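Local coordinates for protein carbohydrate kinase, pfkB family (Enterococcus faecalis, PDB 3KTN) that probably phosphorylates a small sugar acid such as 2-keto-3-deoxygluconate, as a magnesium-binding kinase of the pfkB (ribokinase-like) family, at residues A92-G97 / N272-G277; N32-G37 / G315-T320. All coordinates share one frame; numbering follows the deposited sequence.

Contact 1: A92-G97 / N272-G277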
ATOM      1  N   ALA A  92       5.044  17.444  -0.942  1.00 25.32           N
ATOM      2  CA  ALA A  92       6.422  17.325  -0.493  1.00 25.90           C
ATOM      3  C   ALA A  92       7.019  16.033  -1.032  1.00 26.05           C
ATOM      4  O   ALA A  92       6.629  14.938  -0.626  1.00 27.38           O
ATOM      5  CB  ALA A  92       6.477  17.349   1.031  1.00 20.61           C
ATOM      6  N   GLU A  93       7.956  16.164  -1.962  1.00 26.92           N
ATOM      7  CA  GLU A  93       8.623  15.004  -2.551  1.00 26.89           C
ATOM      8  C   GLU A  93       9.950  14.886  -1.815  1.00 26.27           C
ATOM      9  O   GLU A  93      10.826  15.730  -1.978  1.00 26.74           O
ATOM     10  CB  GLU A  93       8.852  15.239  -4.048  1.00 28.70           C
ATOM     11  CG  GLU A  93       7.568  15.275  -4.871  1.00 27.70           C
ATOM     12  CD  GLU A  93       7.795  15.799  -6.282  1.00 32.93           C
ATOM     13  OE1 GLU A  93       7.731  17.035  -6.464  1.00 31.75           O
ATOM     14  OE2 GLU A  93       8.046  14.985  -7.204  1.00 26.93           O
HETATM   15  N   MSE A  94      10.089  13.843  -1.001  1.00 26.15           N
HETATM   16  CA  MSE A  94      11.291  13.654  -0.192  1.00 26.24           C
HETATM   17  C   MSE A  94      12.568  13.393  -0.982  1.00 26.91           C
HETATM   18  O   MSE A  94      12.623  12.505  -1.830  1.00 24.47           O
HETATM   19  CB  MSE A  94      11.066  12.528   0.822  1.00 27.66           C
HETATM   20  CG  MSE A  94       9.804  12.711   1.664  1.00 35.65           C
HETATM   21 SE   MSE A  94       9.685  14.480   2.493  1.00 51.36          SE
HETATM   22  CE  MSE A  94       8.831  15.428   1.122  1.00 45.81           C
ATOM     23  N   GLY A  95      13.591  14.193  -0.687  1.00 27.11           N
ATOM     24  CA  GLY A  95      14.874  14.052  -1.342  1.00 28.30           C
ATOM     25  C   GLY A  95      15.726  12.992  -0.661  1.00 29.32           C
ATOM     26  O   GLY A  95      15.311  12.358   0.316  1.00 28.46           O
ATOM     27  N   TYR A  96      16.933  12.812  -1.178  1.00 27.08           N
ATOM     28  CA  TYR A  96      17.863  11.820  -0.662  1.00 27.19           C
ATOM     29  C   TYR A  96      19.251  12.262  -1.104  1.00 25.82           C
ATOM     30  O   TYR A  96      19.435  12.670  -2.250  1.00 24.91           O
ATOM     31  CB  TYR A  96      17.545  10.460  -1.282  1.00 25.63           C
ATOM     32  CG  TYR A  96      18.353   9.312  -0.732  1.00 29.27           C
ATOM     33  CD1 TYR A  96      17.851   8.508   0.289  1.00 28.58           C
ATOM     34  CD2 TYR A  96      19.617   9.015  -1.244  1.00 29.94           C
ATOM     35  CE1 TYR A  96      18.583   7.429   0.784  1.00 31.35           C
ATOM     36  CE2 TYR A  96      20.357   7.942  -0.757  1.00 30.24           C
ATOM     37  CZ  TYR A  96      19.831   7.152   0.255  1.00 31.09           C
ATOM     38  OH  TYR A  96      20.542   6.076   0.730  1.00 29.27           O
ATOM     39  N   GLY A  97      20.226  12.178  -0.210  1.00 26.56           N
ATOM     40  CA  GLY A  97      21.570  12.582  -0.574  1.00 27.79           C
ATOM     41  C   GLY A  97      21.598  13.991  -1.136  1.00 29.31           C
ATOM     42  O   GLY A  97      21.039  14.907  -0.538  1.00 29.51           O
ATOM     43  N   ASN A 272      19.211  13.821   8.454  1.00 33.94           N
ATOM     44  CA  ASN A 272      18.005  14.313   7.810  1.00 35.17           C
ATOM     45  C   ASN A 272      17.139  13.329   7.031  1.00 34.79           C
ATOM     46  O   ASN A 272      17.478  12.936   5.920  1.00 35.77           O
ATOM     47  CB  ASN A 272      18.405  15.476   6.889  1.00 39.04           C
ATOM     48  CG  ASN A 272      17.209  16.190   6.277  1.00 44.70           C
ATOM     49  OD1 ASN A 272      16.073  15.721   6.356  1.00 45.49           O
ATOM     50  ND2 ASN A 272      17.468  17.331   5.648  1.00 46.44           N
ATOM     51  N   LEU A 273      16.012  12.936   7.614  1.00 32.65           N
ATOM     52  CA  LEU A 273      15.081  12.068   6.915  1.00 28.85           C
ATOM     53  C   LEU A 273      13.990  13.002   6.385  1.00 29.38           C
ATOM     54  O   LEU A 273      13.530  12.860   5.256  1.00 29.36           O
ATOM     55  CB  LEU A 273      14.472  11.025   7.862  1.00 27.91           C
ATOM     56  CG  LEU A 273      13.391  10.112   7.269  1.00 30.22           C
ATOM     57  CD1 LEU A 273      13.945   9.352   6.049  1.00 28.88           C
ATOM     58  CD2 LEU A 273      12.911   9.132   8.322  1.00 28.46           C
ATOM     59  N   ASP A 274      13.601  13.978   7.199  1.00 28.05           N
ATOM     60  CA  ASP A 274      12.555  14.936   6.815  1.00 27.61           C
ATOM     61  C   ASP A 274      12.698  16.158   7.726  1.00 28.17           C
ATOM     62  O   ASP A 274      12.412  16.075   8.921  1.00 26.44           O
ATOM     63  CB  ASP A 274      11.172  14.297   7.019  1.00 27.06           C
ATOM     64  CG  ASP A 274      10.031  15.146   6.465  1.00 30.36           C
ATOM     65  OD1 ASP A 274      10.169  16.381   6.373  1.00 30.82           O
ATOM     66  OD2 ASP A 274       8.971  14.574   6.132  1.00 31.85           O
ATOM     67  N   ARG A 275      13.121  17.292   7.170  1.00 28.47           N
ATOM     68  CA  ARG A 275      13.299  18.488   7.986  1.00 30.63           C
ATOM     69  C   ARG A 275      12.121  19.444   7.985  1.00 30.07           C
ATOM     70  O   ARG A 275      12.117  20.424   8.725  1.00 29.85           O
ATOM     71  CB  ARG A 275      14.543  19.252   7.540  1.00 32.33           C
ATOM     72  CG  ARG A 275      14.572  19.540   6.061  1.00 39.21           C
ATOM     73  CD  ARG A 275      15.708  20.481   5.714  1.00 43.20           C
ATOM     74  NE  ARG A 275      15.396  21.835   6.142  1.00 45.98           N
ATOM     75  CZ  ARG A 275      16.188  22.880   5.958  1.00 48.77           C
ATOM     76  NH1 ARG A 275      17.357  22.733   5.351  1.00 51.04           N
ATOM     77  NH2 ARG A 275      15.806  24.074   6.382  1.00 50.82           N
ATOM     78  N   ILE A 276      11.119  19.173   7.162  1.00 30.52           N
ATOM     79  CA  ILE A 276       9.975  20.073   7.097  1.00 29.91           C
ATOM     80  C   ILE A 276       9.297  20.230   8.453  1.00 29.07           C
ATOM     81  O   ILE A 276       8.875  19.250   9.061  1.00 28.67           O
ATOM     82  CB  ILE A 276       8.952  19.586   6.061  1.00 29.90           C
ATOM     83  CG1 ILE A 276       9.652  19.400   4.716  1.00 26.16           C
ATOM     84  CG2 ILE A 276       7.817  20.610   5.918  1.00 29.53           C
ATOM     85  CD1 ILE A 276       8.760  18.895   3.639  1.00 26.69           C
ATOM     86  N   GLY A 277       9.217  21.472   8.927  1.00 28.45           N
ATOM     87  CA  GLY A 277       8.584  21.741  10.207  1.00 27.85           C
ATOM     88  C   GLY A 277       9.444  21.470  11.432  1.00 29.50           C
ATOM     89  O   GLY A 277       9.021  21.753  12.551  1.00 30.44           O
TER
HETATM   90  O   HOH W   1      15.005  12.300   2.893  1.00 40.54           O
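M94, modelled as selenomethionine, meets D274 through its SE, which lies 3.7 Å from D274 OD2; the two side chains slant across each other. D274 sets CG opposite its backbone N (chi1 -172°), bringing the carboxylate within contact of the selenium, and its two oxygens have different partners. OD1 turns back on its own chain and accepts the N-H of I276 at 3.1 Å and 140°, closing an Asx turn. Here the end of strand 88-93, part of the four-stranded lid sheet of a ribokinase-like kinase, faces the loop that leads into helix 278-291, where the family's D-x-x-G-A-G-D signature begins at D274. OD2 is also taken by R14, on strand 12-16 of that lid sheet, and by the backbone N of G315, in the loop before helix 322-330. D274 and I276 belong to the magnesium site. I276 points across at strand 88-93, its CG1-CD1 arm extended (chi2 179°), and CD1 rests 3.8 Å from A92 CB. Farther along both segments a water donates to G95 O at 2.6 Å and to L273 O at 2.8 Å, bridging the two backbones.

Contact 2: N32-G37 / G315-T320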
ATOM      1  N   ASN A  32      -1.549  14.626   5.329  1.00 29.40           N
ATOM      2  CA  ASN A  32      -1.602  14.936   6.747  1.00 28.95           C
ATOM      3  C   ASN A  32      -1.974  16.396   6.939  1.00 27.05           C
ATOM      4  O   ASN A  32      -1.812  17.211   6.029  1.00 24.13           O
ATOM      5  CB  ASN A  32      -0.257  14.643   7.427  1.00 33.33           C
ATOM      6  CG  ASN A  32       0.119  13.171   7.358  1.00 39.69           C
ATOM      7  OD1 ASN A  32       0.783  12.727   6.418  1.00 41.27           O
ATOM      8  ND2 ASN A  32      -0.339  12.398   8.337  1.00 39.37           N
ATOM      9  N   PHE A  33      -2.494  16.710   8.121  1.00 24.81           N
ATOM     10  CA  PHE A  33      -2.863  18.080   8.456  1.00 25.78           C
ATOM     11  C   PHE A  33      -1.703  18.618   9.265  1.00 26.89           C
ATOM     12  O   PHE A  33      -1.399  18.113  10.341  1.00 26.13           O
ATOM     13  CB  PHE A  33      -4.155  18.102   9.271  1.00 24.68           C
ATOM     14  CG  PHE A  33      -5.375  17.780   8.461  1.00 25.10           C
ATOM     15  CD1 PHE A  33      -6.037  18.775   7.752  1.00 23.56           C
ATOM     16  CD2 PHE A  33      -5.832  16.469   8.361  1.00 24.98           C
ATOM     17  CE1 PHE A  33      -7.141  18.468   6.952  1.00 24.60           C
ATOM     18  CE2 PHE A  33      -6.933  16.150   7.566  1.00 23.59           C
ATOM     19  CZ  PHE A  33      -7.589  17.151   6.861  1.00 23.68           C
ATOM     20  N   VAL A  34      -1.037  19.627   8.717  1.00 26.29           N
ATOM     21  CA  VAL A  34       0.107  20.228   9.366  1.00 25.08           C
ATOM     22  C   VAL A  34      -0.033  21.753   9.346  1.00 27.08           C
ATOM     23  O   VAL A  34      -1.076  22.293   8.954  1.00 27.98           O
ATOM     24  CB  VAL A  34       1.424  19.804   8.642  1.00 25.73           C
ATOM     25  CG1 VAL A  34       1.569  18.278   8.666  1.00 22.96           C
ATOM     26  CG2 VAL A  34       1.405  20.287   7.197  1.00 20.49           C
ATOM     27  N   GLY A  35       1.030  22.428   9.773  1.00 27.05           N
ATOM     28  CA  GLY A  35       1.063  23.874   9.832  1.00 28.13           C
ATOM     29  C   GLY A  35       1.888  24.245  11.051  1.00 29.55           C
ATOM     30  O   GLY A  35       1.982  23.446  11.985  1.00 30.62           O
ATOM     31  N   THR A  36       2.499  25.429  11.046  1.00 28.70           N
ATOM     32  CA  THR A  36       3.310  25.873  12.184  1.00 29.86           C
ATOM     33  C   THR A  36       2.570  25.712  13.510  1.00 29.40           C
ATOM     34  O   THR A  36       3.099  25.119  14.446  1.00 31.36           O
ATOM     35  CB  THR A  36       3.739  27.353  12.029  1.00 31.44           C
ATOM     36  OG1 THR A  36       4.749  27.443  11.021  1.00 29.83           O
ATOM     37  CG2 THR A  36       4.296  27.912  13.345  1.00 33.52           C
ATOM     38  N   GLY A  37       1.347  26.227  13.583  1.00 28.96           N
ATOM     39  CA  GLY A  37       0.567  26.115  14.807  1.00 30.07           C
ATOM     40  C   GLY A  37       0.218  24.679  15.177  1.00 30.44           C
ATOM     41  O   GLY A  37       0.161  24.327  16.356  1.00 30.64           O
ATOM     42  N   GLY A 315       7.351  13.415   8.147  1.00 27.37           N
ATOM     43  CA  GLY A 315       6.265  14.375   8.288  1.00 27.88           C
ATOM     44  C   GLY A 315       6.613  15.560   9.171  1.00 28.91           C
ATOM     45  O   GLY A 315       7.601  15.526   9.911  1.00 25.80           O
ATOM     46  N   ASP A 316       5.787  16.601   9.095  1.00 31.21           N
ATOM     47  CA  ASP A 316       5.974  17.849   9.852  1.00 32.92           C
ATOM     48  C   ASP A 316       5.770  17.786  11.360  1.00 32.84           C
ATOM     49  O   ASP A 316       6.432  18.505  12.114  1.00 32.94           O
ATOM     50  CB  ASP A 316       5.019  18.938   9.352  1.00 35.58           C
ATOM     51  CG  ASP A 316       5.178  19.240   7.883  1.00 41.37           C
ATOM     52  OD1 ASP A 316       5.269  20.436   7.546  1.00 46.41           O
ATOM     53  OD2 ASP A 316       5.195  18.297   7.065  1.00 43.58           O
ATOM     54  N   ILE A 317       4.825  16.962  11.794  1.00 31.98           N
ATOM     55  CA  ILE A 317       4.497  16.869  13.213  1.00 31.01           C
ATOM     56  C   ILE A 317       5.565  16.220  14.077  1.00 29.42           C
ATOM     57  O   ILE A 317       5.911  15.059  13.875  1.00 28.87           O
ATOM     58  CB  ILE A 317       3.181  16.090  13.444  1.00 32.76           C
ATOM     59  CG1 ILE A 317       2.094  16.558  12.466  1.00 33.39           C
ATOM     60  CG2 ILE A 317       2.709  16.296  14.880  1.00 32.77           C
ATOM     61  CD1 ILE A 317       1.614  17.965  12.701  1.00 37.66           C
ATOM     62  N   PRO A 318       6.097  16.967  15.061  1.00 29.39           N
ATOM     63  CA  PRO A 318       7.128  16.449  15.970  1.00 30.25           C
ATOM     64  C   PRO A 318       6.394  15.673  17.061  1.00 31.94           C
ATOM     65  O   PRO A 318       5.852  16.266  18.001  1.00 34.02           O
ATOM     66  CB  PRO A 318       7.786  17.718  16.533  1.00 28.54           C
ATOM     67  CG  PRO A 318       7.348  18.823  15.586  1.00 28.78           C
ATOM     68  CD  PRO A 318       5.948  18.421  15.222  1.00 28.50           C
ATOM     69  N   LEU A 319       6.355  14.354  16.915  1.00 32.16           N
ATOM     70  CA  LEU A 319       5.673  13.479  17.863  1.00 32.46           C
ATOM     71  C   LEU A 319       6.663  12.900  18.874  1.00 34.16           C
ATOM     72  O   LEU A 319       6.982  11.705  18.837  1.00 35.01           O
ATOM     73  CB  LEU A 319       4.974  12.346  17.101  1.00 34.02           C
ATOM     74  CG  LEU A 319       3.908  12.783  16.084  1.00 35.60           C
ATOM     75  CD1 LEU A 319       3.604  11.649  15.132  1.00 36.23           C
ATOM     76  CD2 LEU A 319       2.645  13.217  16.803  1.00 34.75           C
ATOM     77  N   THR A 320       7.145  13.757  19.772  1.00 32.04           N
ATOM     78  CA  THR A 320       8.103  13.355  20.796  1.00 32.16           C
ATOM     79  C   THR A 320       7.552  13.592  22.198  1.00 32.15           C
ATOM     80  O   THR A 320       6.621  14.371  22.387  1.00 31.29           O
ATOM     81  CB  THR A 320       9.442  14.131  20.656  1.00 32.83           C
ATOM     82  OG1 THR A 320       9.191  15.543  20.688  1.00 29.84           O
ATOM     83  CG2 THR A 320      10.128  13.774  19.345  1.00 31.56           C
TER
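V34 and D316 mark the nearest pass of the two backbones, with CA atoms 6.3 Å apart. V34 is the last residue of strand 28-34, and the chain passes from strand to helix 36-46 within two residues, through G35 at the N-cap, whose phi of 145° suits a residue with no side chain. Facing it, 315-320 is irregular chain between helix 296-310 and helix 322-330. The side chains of V34 and D316 cross at about a right angle. V34 CG1 sits 3.6 Å from D316 CB, while V34 CG2 lies 3.9 Å from D316 OD1, so the forked valine rides over the CB and carboxylate root of the aspartate. I317 bends its chain (chi2 -68°) to bring CD1 beside the same valine, 4.0 Å from V34 CG1 and 3.8 Å from the backbone O of F33. Residues N39 and A42 of helix 36-46 pack on I317, and N39 also on D316, so the helix that starts here covers the other segment as well. D316 points its OD2 to R14 on strand 12-16, the neighbour of strand 28-34 in the lid sheet, and forms a salt bridge with it. The contact is largely apolar, with the valine methyls lying along the D316 side chain, whose charge is answered by R14. Such cover from water would probably strengthen the pairing of D316 with R14, which lies outside the two segments and ties the loop to the lid sheet.

The two contacts touch directly, their centres about 14 Å apart, and contact 1 is nested along the chain inside the loop closed by contact 2. D274 OD2 lies 2.8 Å from G315 N, a probable hydrogen bond, and I276 packs on D316. Both contacts reach the four-stranded lid sheet, where R14 joins them through one carboxylate of each. The bound magnesium ion lies about 4 Å from the side chain of D274 and about 6 Å from that of D316. Contact 1 thus supplies residues of the metal site, while 315-320 lies next to them, and the G315 bond to D274 probably helps position that carboxylate.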